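Side-chain contacts in PfEMP1 variant 1 of strain MC (Plasmodium falciparum, PDB 5LGD), which probably binds host cell-surface receptors, as the PfEMP1 family does, here represented by a mainly helical piece with a DBL-family sequence held against another protein: residues D84-Q87 / T88-K92; K92-L95 / L96-Q100. All blocks are in the same frame, centred on the assembly; numbering follows the deposited sequence.

Contact 1 of 2, residues D84-Q87 / T88-K92; sequences DFLQ and TLLMK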
ATOM      1  N   ASP B  84      19.223 -11.333  11.554  1.00 37.70           N
ATOM      2  CA  ASP B  84      19.327  -9.867  11.367  1.00 36.57           C
ATOM      3  C   ASP B  84      18.124  -9.231  12.054  1.00 36.26           C
ATOM      4  O   ASP B  84      18.204  -8.106  12.550  1.00 35.64           O
ATOM      5  CB  ASP B  84      19.262  -9.473   9.877  1.00 38.38           C
ATOM      6  CG  ASP B  84      20.285 -10.139   8.989  1.00 52.42           C
ATOM      7  OD1 ASP B  84      21.428 -10.360   9.458  1.00 51.66           O
ATOM      8  OD2 ASP B  84      19.960 -10.395   7.806  1.00 62.72           O
ATOM      9  N   PHE B  85      17.010  -9.969  12.060  1.00 31.91           N
ATOM     10  CA  PHE B  85      15.767  -9.547  12.664  1.00 31.07           C
ATOM     11  C   PHE B  85      15.954  -9.429  14.174  1.00 36.92           C
ATOM     12  O   PHE B  85      15.752  -8.346  14.714  1.00 35.61           O
ATOM     13  CB  PHE B  85      14.630 -10.510  12.245  1.00 32.62           C
ATOM     14  CG  PHE B  85      13.214 -10.222  12.690  1.00 32.77           C
ATOM     15  CD1 PHE B  85      12.877  -8.996  13.278  1.00 33.89           C
ATOM     16  CD2 PHE B  85      12.218 -11.178  12.542  1.00 34.70           C
ATOM     17  CE1 PHE B  85      11.577  -8.736  13.677  1.00 32.63           C
ATOM     18  CE2 PHE B  85      10.914 -10.913  12.964  1.00 35.41           C
ATOM     19  CZ  PHE B  85      10.609  -9.702  13.524  1.00 31.51           C
ATOM     20  N   LEU B  86      16.425 -10.506  14.818  1.00 35.56           N
ATOM     21  CA  LEU B  86      16.730 -10.611  16.245  1.00 37.19           C
ATOM     22  C   LEU B  86      17.740  -9.538  16.689  1.00 39.28           C
ATOM     23  O   LEU B  86      17.567  -8.921  17.739  1.00 38.13           O
ATOM     24  CB  LEU B  86      17.363 -12.000  16.504  1.00 39.78           C
ATOM     25  CG  LEU B  86      16.682 -12.964  17.493  1.00 44.83           C
ATOM     26  CD1 LEU B  86      17.649 -13.987  17.964  1.00 46.96           C
ATOM     27  CD2 LEU B  86      16.116 -12.242  18.716  1.00 40.81           C
ATOM     28  N   GLN B  87      18.819  -9.374  15.903  1.00 35.60           N
ATOM     29  CA  GLN B  87      19.877  -8.427  16.160  1.00 36.65           C
ATOM     30  C   GLN B  87      19.366  -7.006  16.157  1.00 39.46           C
ATOM     31  O   GLN B  87      19.683  -6.287  17.087  1.00 38.72           O
ATOM     32  CB  GLN B  87      21.023  -8.611  15.176  1.00 40.21           C
ATOM     33  CG  GLN B  87      22.253  -7.782  15.474  1.00 56.20           C
ATOM     34  CD  GLN B  87      23.448  -8.441  14.865  1.00 73.41           C
ATOM     35  OE1 GLN B  87      24.318  -8.950  15.571  1.00 69.58           O
ATOM     36  NE2 GLN B  87      23.470  -8.524  13.542  1.00 65.64           N
ATOM     37  N   THR B  88      18.540  -6.615  15.160  1.00 36.12           N
ATOM     38  CA  THR B  88      17.935  -5.275  15.089  1.00 34.54           C
ATOM     39  C   THR B  88      17.106  -5.024  16.357  1.00 36.46           C
ATOM     40  O   THR B  88      17.233  -3.987  16.994  1.00 33.96           O
ATOM     41  CB  THR B  88      17.047  -5.166  13.817  1.00 38.20           C
ATOM     42  OG1 THR B  88      17.851  -5.394  12.669  1.00 38.12           O
ATOM     43  CG2 THR B  88      16.335  -3.801  13.681  1.00 35.60           C
ATOM     44  N   LEU B  89      16.267  -5.994  16.716  1.00 34.39           N
ATOM     45  CA  LEU B  89      15.334  -5.939  17.846  1.00 33.76           C
ATOM     46  C   LEU B  89      16.000  -5.723  19.216  1.00 35.67           C
ATOM     47  O   LEU B  89      15.441  -5.062  20.115  1.00 32.95           O
ATOM     48  CB  LEU B  89      14.577  -7.270  17.798  1.00 33.86           C
ATOM     49  CG  LEU B  89      13.173  -7.394  18.369  1.00 37.81           C
ATOM     50  CD1 LEU B  89      12.180  -6.283  17.849  1.00 34.16           C
ATOM     51  CD2 LEU B  89      12.650  -8.803  18.068  1.00 40.21           C
ATOM     52  N   LEU B  90      17.215  -6.251  19.354  1.00 32.63           N
ATOM     53  CA  LEU B  90      17.956  -6.235  20.611  1.00 31.84           C
ATOM     54  C   LEU B  90      19.094  -5.238  20.662  1.00 37.28           C
ATOM     55  O   LEU B  90      19.738  -5.150  21.698  1.00 38.08           O
ATOM     56  CB  LEU B  90      18.429  -7.662  20.950  1.00 32.22           C
ATOM     57  CG  LEU B  90      17.284  -8.644  21.180  1.00 34.72           C
ATOM     58  CD1 LEU B  90      17.772 -10.069  21.248  1.00 36.31           C
ATOM     59  CD2 LEU B  90      16.482  -8.281  22.441  1.00 35.12           C
ATOM     60  N   MET B  91      19.306  -4.431  19.600  1.00 35.37           N
ATOM     61  CA  MET B  91      20.288  -3.345  19.616  1.00 36.73           C
ATOM     62  C   MET B  91      19.927  -2.472  20.824  1.00 36.30           C
ATOM     63  O   MET B  91      18.738  -2.326  21.133  1.00 33.04           O
ATOM     64  CB  MET B  91      20.224  -2.510  18.318  1.00 40.50           C
ATOM     65  CG  MET B  91      20.836  -3.206  17.099  1.00 46.18           C
ATOM     66  SD  MET B  91      22.537  -3.779  17.382  1.00 54.30           S
ATOM     67  CE  MET B  91      23.462  -2.174  17.363  1.00 52.38           C
ATOM     68  N   LYS B  92      20.944  -2.020  21.580  1.00 32.36           N
ATOM     69  CA  LYS B  92      20.769  -1.262  22.824  1.00 32.25           C
ATOM     70  C   LYS B  92      19.630  -0.203  22.817  1.00 35.67           C
ATOM     71  O   LYS B  92      18.760  -0.282  23.683  1.00 34.45           O
ATOM     72  CB  LYS B  92      22.099  -0.623  23.272  1.00 34.24           C
ATOM     73  CG  LYS B  92      22.007   0.120  24.612  1.00 41.11           C
ATOM     74  CD  LYS B  92      23.327   0.793  25.003  1.00 51.56           C
ATOM     75  CE  LYS B  92      23.674   2.042  24.219  1.00 67.98           C
ATOM     76  NZ  LYS B  92      22.750   3.172  24.523  1.00 81.40           N
TER

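Contact 2 of 2, residues K92-L95 / L96-Q100; sequences KDLL and LEIIQ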
ATOM      1  N   LYS B  92      20.944  -2.020  21.580  1.00 32.36           N
ATOM      2  CA  LYS B  92      20.769  -1.262  22.824  1.00 32.25           C
ATOM      3  C   LYS B  92      19.630  -0.203  22.817  1.00 35.67           C
ATOM      4  O   LYS B  92      18.760  -0.282  23.683  1.00 34.45           O
ATOM      5  CB  LYS B  92      22.099  -0.623  23.272  1.00 34.24           C
ATOM      6  CG  LYS B  92      22.007   0.120  24.612  1.00 41.11           C
ATOM      7  CD  LYS B  92      23.327   0.793  25.003  1.00 51.56           C
ATOM      8  CE  LYS B  92      23.674   2.042  24.219  1.00 67.98           C
ATOM      9  NZ  LYS B  92      22.750   3.172  24.523  1.00 81.40           N
ATOM     10  N   ASP B  93      19.638   0.783  21.881  1.00 34.33           N
ATOM     11  CA  ASP B  93      18.635   1.859  21.886  1.00 32.75           C
ATOM     12  C   ASP B  93      17.208   1.372  21.687  1.00 35.19           C
ATOM     13  O   ASP B  93      16.317   1.852  22.394  1.00 32.68           O
ATOM     14  CB  ASP B  93      18.964   2.977  20.896  1.00 35.98           C
ATOM     15  CG  ASP B  93      20.315   3.676  21.064  1.00 47.94           C
ATOM     16  OD1 ASP B  93      20.806   3.780  22.224  1.00 48.55           O
ATOM     17  OD2 ASP B  93      20.859   4.151  20.052  1.00 56.60           O
ATOM     18  N   LEU B  94      16.967   0.417  20.746  1.00 30.05           N
ATOM     19  CA  LEU B  94      15.612  -0.119  20.576  1.00 28.12           C
ATOM     20  C   LEU B  94      15.207  -0.987  21.764  1.00 32.46           C
ATOM     21  O   LEU B  94      14.055  -0.961  22.174  1.00 32.67           O
ATOM     22  CB  LEU B  94      15.475  -0.926  19.263  1.00 26.76           C
ATOM     23  CG  LEU B  94      14.091  -1.543  18.958  1.00 27.49           C
ATOM     24  CD1 LEU B  94      12.993  -0.491  18.937  1.00 26.38           C
ATOM     25  CD2 LEU B  94      14.093  -2.250  17.579  1.00 25.92           C
ATOM     26  N   LEU B  95      16.135  -1.800  22.275  1.00 32.45           N
ATOM     27  CA  LEU B  95      15.877  -2.666  23.421  1.00 33.49           C
ATOM     28  C   LEU B  95      15.324  -1.861  24.633  1.00 37.97           C
ATOM     29  O   LEU B  95      14.329  -2.258  25.235  1.00 40.28           O
ATOM     30  CB  LEU B  95      17.160  -3.419  23.815  1.00 34.71           C
ATOM     31  CG  LEU B  95      17.086  -4.263  25.065  1.00 40.24           C
ATOM     32  CD1 LEU B  95      15.994  -5.292  24.937  1.00 42.35           C
ATOM     33  CD2 LEU B  95      18.381  -4.991  25.289  1.00 43.04           C
ATOM     34  N   LEU B  96      15.973  -0.751  24.962  1.00 31.24           N
ATOM     35  CA  LEU B  96      15.635   0.122  26.066  1.00 31.62           C
ATOM     36  C   LEU B  96      14.289   0.813  25.788  1.00 34.14           C
ATOM     37  O   LEU B  96      13.460   0.952  26.701  1.00 33.02           O
ATOM     38  CB  LEU B  96      16.794   1.159  26.255  1.00 33.22           C
ATOM     39  CG  LEU B  96      17.947   0.874  27.290  1.00 38.42           C
ATOM     40  CD1 LEU B  96      18.138  -0.575  27.622  1.00 38.00           C
ATOM     41  CD2 LEU B  96      19.257   1.542  26.907  1.00 38.21           C
ATOM     42  N   GLU B  97      14.040   1.199  24.519  1.00 27.94           N
ATOM     43  CA  GLU B  97      12.749   1.791  24.163  1.00 28.46           C
ATOM     44  C   GLU B  97      11.575   0.805  24.412  1.00 32.70           C
ATOM     45  O   GLU B  97      10.545   1.204  24.933  1.00 32.60           O
ATOM     46  CB  GLU B  97      12.729   2.087  22.678  1.00 29.51           C
ATOM     47  CG  GLU B  97      12.927   3.513  22.276  1.00 40.37           C
ATOM     48  CD  GLU B  97      12.791   3.559  20.771  1.00 55.91           C
ATOM     49  OE1 GLU B  97      13.680   4.147  20.116  1.00 69.06           O
ATOM     50  OE2 GLU B  97      11.843   2.924  20.245  1.00 32.40           O
ATOM     51  N   ILE B  98      11.710  -0.452  23.948  1.00 29.56           N
ATOM     52  CA  ILE B  98      10.652  -1.465  24.058  1.00 28.64           C
ATOM     53  C   ILE B  98      10.382  -1.773  25.535  1.00 32.11           C
ATOM     54  O   ILE B  98       9.233  -1.727  25.963  1.00 32.12           O
ATOM     55  CB  ILE B  98      10.991  -2.712  23.207  1.00 31.23           C
ATOM     56  CG1 ILE B  98      10.880  -2.362  21.698  1.00 31.87           C
ATOM     57  CG2 ILE B  98      10.131  -3.946  23.580  1.00 29.00           C
ATOM     58  CD1 ILE B  98      11.489  -3.400  20.767  1.00 29.13           C
ATOM     59  N   ILE B  99      11.445  -1.971  26.319  1.00 30.62           N
ATOM     60  CA  ILE B  99      11.319  -2.224  27.769  1.00 29.67           C
ATOM     61  C   ILE B  99      10.590  -1.105  28.443  1.00 31.52           C
ATOM     62  O   ILE B  99       9.633  -1.398  29.146  1.00 31.61           O
ATOM     63  CB  ILE B  99      12.641  -2.590  28.453  1.00 31.88           C
ATOM     64  CG1 ILE B  99      13.086  -3.986  27.928  1.00 31.91           C
ATOM     65  CG2 ILE B  99      12.474  -2.633  29.990  1.00 33.18           C
ATOM     66  CD1 ILE B  99      14.442  -4.269  28.138  1.00 42.60           C
ATOM     67  N   GLN B 100      10.967   0.164  28.173  1.00 27.50           N
ATOM     68  CA  GLN B 100      10.298   1.310  28.782  1.00 26.84           C
ATOM     69  C   GLN B 100       8.834   1.437  28.382  1.00 32.41           C
ATOM     70  O   GLN B 100       8.019   1.754  29.234  1.00 32.85           O
ATOM     71  CB  GLN B 100      11.036   2.640  28.563  1.00 27.78           C
ATOM     72  CG  GLN B 100      10.545   3.643  29.589  1.00 39.33           C
ATOM     73  CD  GLN B 100      11.282   4.937  29.633  1.00 59.20           C
ATOM     74  OE1 GLN B 100      12.472   5.024  29.314  1.00 51.19           O
ATOM     75  NE2 GLN B 100      10.591   5.966  30.103  1.00 58.72           N
TER

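Contact 1 of 2, residues D84-Q87 / T88-K92
Leu-86 lies beside Leu-90, one helical turn further on, with both side chains pointing the same way and CD2 of Leu-86 meeting CD1 of Leu-90 at 3.7 Å. Branched apolar tips suit this buried face of the helix. The backbone beneath them is less regular, since Leu-90 N makes only weak bonds, at 3.1 Å to Leu-86 O and 3.4 Å to Gln-87 O.

Two residues earlier the helix is more regular, with Thr-88 N to Asp-84 O and Leu-89 N to Phe-85 O both well formed. Asp-84 O accepts twice from Thr-88: the hydroxyl OG1 donates to it at 2.7 Å and the backbone N at 3.0 Å, the two donors reaching the carbonyl from opposite faces of its plane. A threonine hydroxyl can do this within a helix because OG1 sits beside its own backbone N (chi1 -60°), which turns it back toward the preceding turn and satisfies it there. Met-91, at the N-cap of the following helix, has CG beside its own backbone N, which sets CG 3.3 Å from Gln-87 O; beyond it the flexible chain bends twice.

Phe-85 meets the rings of Phe-70 and Trp-80, and together with Thr-88 it also packs on the chain of the partner protein. Leu-86 and Leu-90 turn inward, Leu-86 onto Phe-11 of helix 7-29 and Phe-70 of helix 45-70 and Leu-90 onto Trp-63, while Leu-89 lies at the border, touching Trp-12 and Phe-70 as well as the other protein.

Contact 2 of 2, residues K92-L95 / L96-Q100
Leu-95 and Ile-99 run side by side one turn apart on an amphipathic alpha-helix, their CD1 methyls 3.7 Å from each other. This is the tight side of the contact: both residues are buried, Leu-95 against Trp-12 and Val-15 of helix 7-29 and Ile-99 against Ile-109 of helix 106-118. With CG1 beside its backbone N (chi1 -68°), Ile-99 sends CD1 back over the preceding turn, where it also comes within 3.5 Å of Leu-95 O. Beneath these side chains the backbone bond from Ile-99 N to Leu-95 O is nearly straight, at 169°.

On the next flank, the side chains of Ile-98 and Leu-94 cross at an angle, with Ile-98 CD1 3.7 Å from Leu-94 CG, and both residues also pack on the partner protein. Glu-97 brings a carboxylate to the same border; its OE2 is hydrogen-bonded to a polar side chain of that other chain.

The opposite character appears at the first turn, where Asp-93 is exposed to solvent. Lys-92 touches Leu-96 through its aliphatic CG, 3.9 Å from CD2, then bends at its last two torsions, so that the ammonium NZ forms a salt bridge with Asp-93 OD1 at 3.1 Å, nearly in line with the carboxylate C-O bond.

The two contacts follow directly along the chain: contact 1 lies on helix 82-90 and its exit, contact 2 on helix 92-103, and Lys-92 belongs to both. Their centres are about 10 Å apart, within the same DBL domain. The chain bends sharply at Met-91, so the end of the first helix meets the start of the second, bringing Leu-94 CD2 to 3.6 Å from Thr-88 O. Trp-12 of helix 7-29 touches Leu-89, Leu-95 and Ile-98, linking both helices to the bundle. Residues of both contacts also pack on the chain of another protein; if that chain is a host receptor, as the family's assigned function suggests, these helices would form part of the binding surface.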